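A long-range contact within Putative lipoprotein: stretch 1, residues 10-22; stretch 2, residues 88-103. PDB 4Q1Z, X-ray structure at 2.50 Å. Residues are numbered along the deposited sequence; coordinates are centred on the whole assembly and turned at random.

Stretch 1 (10-22) PITVDVYLDITVE
Stretch 2 (88-103) ALFKHGSALNIEVQGL

Residues 11-19 form a strand beside a parallel strand of stretch 2 that pairs from Ala95 to Val100 and runs on past Leu103; their N-to-C directions are 31° apart and their axes 4.6 Å apart at closest approach. The register is constant: Asp14 lies beside Ala95 (CA to CA 4.6 Å), Val15 beside Leu96 (CA to CA 4.9 Å), and so on to Ile19 beside Val100 (CA to CA 4.6 Å). Backbone angles are extended, for example phi/psi -114/133 at Val15 and -116/127 at Ile98.

Parallel pairing makes each even-numbered residue from Asp14 to Asp18 bond through both its N and its O to the residues flanking its partner. Asp14 N donates to Ser94 O (2.9 Å) and Asp14 O accepts from Leu96 N (2.7 Å). Tyr16 N donates to Leu96 O (2.9 Å), and Tyr16 O accepts from Ile98 N (3.0 Å) at a nearly straight 170°. Asp18 N donates to Ile98 O (3.0 Å), while Asp18 O accepts from Val100 N (2.8 Å), also at 170°. The ladder closes with Thr20 N to Val100 O (2.9 Å, 154°); Thr20 OG1 adds a weak bond to that same Val100 O at 3.4 Å. CA-H...O contacts supplement the carbonyls' bonding, as from Val15 CA to Leu96 O (3.3 Å) and from Ala95 CA to Asp14 O (3.3 Å).

Between the strand ending at Leu89 and the ladder, stretch 2 passes through a loop that includes residues 90-93, with a cis peptide bond preceding Gly93. Here a side chain supplies the acceptor: Thr12 N donates to His92 ND1 (2.9 Å, 150°). His92 has chi1 t and chi2 115°, and its ring presents one face to Thr12 OG1, which lies 3.2 Å from His92 CE1. Thr12 O receives a CA-H...O contact from Gly93 CA at 3.2 Å.

Val15, Leu17, Ile19, Leu96, Ile98 and Val100 share one sheet face, where apolar surfaces meet. Val15 (t) brings CG1 within 4.1 Å of Ile98 CG1; Leu17 (m, t) places CD2 4.0 Å from Ile98 CG1 and CB 4.0 Å from Val100 CG2. Ile19 (m, t) sets CG1 3.9 Å from Val100 CB. Near the start, Val13 (t) packs CG2 against Leu89 CD2 at 3.6 Å.

Asp14, Tyr16, Asp18, Ala95, Asn97 and Glu99 occupy the opposite face. Tyr16 (chi1 m, chi2 -91°) directs its ring edge at Ala95, CE2 to CB 3.4 Å. Within stretch 2, Gln101 NE2 donates weakly to Glu99 OE2 (3.0 Å, 131°). Beyond the ladder, Val21 CG2 approaches Gly102 CA to 3.5 Å; an ideal CB on Gly102 would clash with this methyl.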

# COMPACT_ATOMS: atom_id res chain seq x y z
N PRO A 10 21.90 33.90 -25.55
CA PRO A 10 20.73 33.95 -24.65
C PRO A 10 19.40 33.98 -25.44
O PRO A 10 19.12 34.97 -26.13
CB PRO A 10 20.96 35.24 -23.84
CG PRO A 10 21.96 36.06 -24.68
CD PRO A 10 22.45 35.24 -25.83
N ILE A 11 18.60 32.89 -25.37
CA ILE A 11 17.33 32.77 -26.11
C ILE A 11 16.18 32.24 -25.23
O ILE A 11 16.42 31.73 -24.13
CB ILE A 11 17.52 31.86 -27.35
N THR A 12 14.92 32.37 -25.72
CA THR A 12 13.73 31.85 -25.04
C THR A 12 13.16 30.72 -25.92
O THR A 12 13.04 30.91 -27.13
CB THR A 12 12.67 32.92 -24.72
OG1 THR A 12 11.91 33.24 -25.89
CG2 THR A 12 13.25 34.18 -24.09
N VAL A 13 12.87 29.55 -25.31
CA VAL A 13 12.36 28.36 -26.00
C VAL A 13 10.96 27.98 -25.49
O VAL A 13 10.76 27.78 -24.29
CB VAL A 13 13.37 27.18 -25.91
CG1 VAL A 13 12.71 25.83 -26.15
CG2 VAL A 13 14.51 27.39 -26.90
N ASP A 14 10.00 27.89 -26.43
CA ASP A 14 8.63 27.48 -26.17
C ASP A 14 8.58 25.96 -26.08
O ASP A 14 9.06 25.28 -26.98
CB ASP A 14 7.67 28.01 -27.26
CG ASP A 14 7.45 29.52 -27.29
OD1 ASP A 14 7.55 30.16 -26.21
OD2 ASP A 14 7.13 30.05 -28.37
N VAL A 15 8.06 25.44 -24.95
CA VAL A 15 7.97 24.01 -24.69
C VAL A 15 6.49 23.63 -24.64
O VAL A 15 5.71 24.35 -24.02
CB VAL A 15 8.73 23.64 -23.38
CG1 VAL A 15 8.62 22.16 -23.07
CG2 VAL A 15 10.20 24.06 -23.46
N TYR A 16 6.10 22.54 -25.34
CA TYR A 16 4.72 22.02 -25.37
C TYR A 16 4.72 20.56 -24.92
O TYR A 16 5.41 19.73 -25.52
CB TYR A 16 4.08 22.15 -26.77
CG TYR A 16 4.29 23.49 -27.45
CD1 TYR A 16 3.38 24.52 -27.29
CD2 TYR A 16 5.40 23.71 -28.26
CE1 TYR A 16 3.57 25.76 -27.90
CE2 TYR A 16 5.60 24.94 -28.88
CZ TYR A 16 4.69 25.97 -28.70
OH TYR A 16 4.88 27.18 -29.33
N LEU A 17 3.97 20.27 -23.86
CA LEU A 17 3.90 18.94 -23.31
C LEU A 17 2.64 18.22 -23.75
O LEU A 17 1.52 18.61 -23.38
CB LEU A 17 4.00 18.96 -21.77
CG LEU A 17 5.06 19.85 -21.12
CD1 LEU A 17 4.98 19.73 -19.64
CD2 LEU A 17 6.45 19.46 -21.55
N ASP A 18 2.82 17.17 -24.56
CA ASP A 18 1.75 16.30 -25.02
C ASP A 18 1.61 15.24 -23.96
O ASP A 18 2.29 14.21 -24.02
CB ASP A 18 2.04 15.72 -26.43
CG ASP A 18 0.90 14.98 -27.12
OD1 ASP A 18 -0.15 14.75 -26.48
OD2 ASP A 18 1.07 14.63 -28.32
N ILE A 19 0.81 15.56 -22.93
CA ILE A 19 0.57 14.69 -21.79
C ILE A 19 -0.52 13.70 -22.20
O ILE A 19 -1.56 14.10 -22.73
CB ILE A 19 0.29 15.47 -20.47
CG1 ILE A 19 1.44 16.48 -20.21
CG2 ILE A 19 0.19 14.48 -19.30
CD1 ILE A 19 1.21 17.54 -19.20
N THR A 20 -0.20 12.41 -22.04
CA THR A 20 -0.97 11.23 -22.44
C THR A 20 -2.03 10.90 -21.37
O THR A 20 -2.99 10.20 -21.69
CB THR A 20 0.04 10.09 -22.73
OG1 THR A 20 0.82 10.48 -23.86
CG2 THR A 20 -0.62 8.76 -23.06
N VAL A 21 -1.90 11.43 -20.13
CA VAL A 21 -2.88 11.24 -19.05
C VAL A 21 -4.12 12.08 -19.38
O VAL A 21 -3.99 13.25 -19.75
CB VAL A 21 -2.30 11.57 -17.65
CG1 VAL A 21 -3.38 11.55 -16.57
CG2 VAL A 21 -1.17 10.61 -17.28
N GLU A 22 -5.30 11.46 -19.26
CA GLU A 22 -6.62 12.06 -19.54
C GLU A 22 -7.23 12.76 -18.33
O GLU A 22 -7.03 12.32 -17.19
CB GLU A 22 -7.60 10.96 -20.02
CG GLU A 22 -7.38 10.46 -21.45
CD GLU A 22 -8.18 9.25 -21.90
OE1 GLU A 22 -9.15 8.85 -21.21
OE2 GLU A 22 -7.85 8.71 -22.98
N ALA A 88 17.68 20.67 -30.93
CA ALA A 88 18.42 21.78 -31.54
C ALA A 88 17.84 23.12 -31.11
O ALA A 88 16.94 23.65 -31.76
CB ALA A 88 18.41 21.65 -33.06
N LEU A 89 18.37 23.65 -30.00
CA LEU A 89 17.92 24.92 -29.43
C LEU A 89 18.87 26.05 -29.85
O LEU A 89 19.96 26.17 -29.30
CB LEU A 89 17.84 24.83 -27.88
CG LEU A 89 16.90 23.79 -27.27
CD1 LEU A 89 17.65 22.56 -26.85
CD2 LEU A 89 16.24 24.34 -26.04
N PHE A 90 18.48 26.84 -30.87
CA PHE A 90 19.35 27.93 -31.36
C PHE A 90 18.56 29.21 -31.65
O PHE A 90 19.03 30.29 -31.28
CB PHE A 90 20.12 27.49 -32.62
CG PHE A 90 20.97 26.25 -32.44
CD1 PHE A 90 22.17 26.30 -31.74
CD2 PHE A 90 20.58 25.04 -32.99
CE1 PHE A 90 22.96 25.16 -31.58
CE2 PHE A 90 21.37 23.89 -32.83
CZ PHE A 90 22.55 23.96 -32.12
N LYS A 91 17.38 29.09 -32.28
CA LYS A 91 16.50 30.22 -32.61
C LYS A 91 15.73 30.74 -31.36
O LYS A 91 15.80 30.16 -30.27
CB LYS A 91 15.53 29.83 -33.74
N HIS A 92 15.00 31.85 -31.56
CA HIS A 92 14.20 32.52 -30.54
C HIS A 92 12.92 33.06 -31.22
O HIS A 92 13.02 33.93 -32.09
CB HIS A 92 15.03 33.65 -29.89
CG HIS A 92 14.29 34.55 -28.95
ND1 HIS A 92 14.58 34.59 -27.60
CD2 HIS A 92 13.33 35.48 -29.21
CE1 HIS A 92 13.79 35.51 -27.08
NE2 HIS A 92 13.01 36.06 -28.01
N GLY A 93 11.74 32.55 -30.86
CA GLY A 93 11.53 31.52 -29.84
C GLY A 93 11.28 30.15 -30.42
O GLY A 93 10.14 29.81 -30.76
N SER A 94 12.36 29.34 -30.53
CA SER A 94 12.32 27.96 -31.02
C SER A 94 11.32 27.14 -30.20
O SER A 94 11.32 27.23 -28.97
CB SER A 94 13.71 27.32 -30.94
OG SER A 94 14.36 27.28 -32.20
N ALA A 95 10.45 26.38 -30.88
CA ALA A 95 9.43 25.56 -30.24
C ALA A 95 9.85 24.09 -30.15
O ALA A 95 10.35 23.53 -31.12
CB ALA A 95 8.12 25.68 -31.01
N LEU A 96 9.66 23.48 -28.96
CA LEU A 96 10.01 22.10 -28.67
C LEU A 96 8.82 21.33 -28.11
O LEU A 96 8.14 21.82 -27.20
CB LEU A 96 11.20 22.04 -27.69
CG LEU A 96 11.74 20.65 -27.29
CD1 LEU A 96 12.23 19.85 -28.50
CD2 LEU A 96 12.85 20.79 -26.28
N ASN A 97 8.58 20.13 -28.67
CA ASN A 97 7.48 19.26 -28.27
C ASN A 97 8.01 18.01 -27.60
O ASN A 97 8.86 17.31 -28.17
CB ASN A 97 6.60 18.91 -29.46
CG ASN A 97 6.02 20.12 -30.16
OD1 ASN A 97 5.09 20.76 -29.66
ND2 ASN A 97 6.57 20.46 -31.33
N ILE A 98 7.52 17.75 -26.37
CA ILE A 98 7.86 16.59 -25.54
C ILE A 98 6.64 15.75 -25.33
O ILE A 98 5.63 16.25 -24.85
CB ILE A 98 8.49 16.94 -24.15
CG1 ILE A 98 9.26 18.29 -24.09
CG2 ILE A 98 9.24 15.75 -23.55
CD1 ILE A 98 10.62 18.31 -24.68
N GLU A 99 6.73 14.47 -25.63
CA GLU A 99 5.66 13.52 -25.35
C GLU A 99 5.82 13.06 -23.93
O GLU A 99 6.88 12.55 -23.57
CB GLU A 99 5.74 12.36 -26.32
CG GLU A 99 4.52 11.48 -26.34
CD GLU A 99 4.69 10.39 -27.37
OE1 GLU A 99 5.01 10.71 -28.54
OE2 GLU A 99 4.59 9.21 -26.97
N VAL A 100 4.80 13.29 -23.10
CA VAL A 100 4.82 12.99 -21.67
C VAL A 100 3.81 11.88 -21.38
O VAL A 100 2.60 12.09 -21.51
CB VAL A 100 4.56 14.28 -20.82
CG1 VAL A 100 4.52 13.96 -19.32
CG2 VAL A 100 5.61 15.35 -21.11
N GLN A 101 4.30 10.70 -20.99
CA GLN A 101 3.41 9.57 -20.71
C GLN A 101 3.25 9.40 -19.21
O GLN A 101 4.11 9.81 -18.45
CB GLN A 101 3.92 8.30 -21.39
CG GLN A 101 3.99 8.44 -22.93
CD GLN A 101 3.37 7.29 -23.70
OE1 GLN A 101 2.44 6.59 -23.23
NE2 GLN A 101 3.84 7.08 -24.94
N GLY A 102 2.11 8.87 -18.80
CA GLY A 102 1.79 8.68 -17.39
C GLY A 102 1.68 7.24 -16.90
O GLY A 102 1.30 6.33 -17.64
N LEU A 103 2.01 7.05 -15.63
CA LEU A 103 1.95 5.77 -14.93
C LEU A 103 0.93 5.89 -13.80
O LEU A 103 1.16 6.68 -12.91
CB LEU A 103 3.36 5.43 -14.39
CG LEU A 103 3.48 4.25 -13.36
CD1 LEU A 103 3.08 2.92 -13.98
CD2 LEU A 103 4.87 4.17 -12.78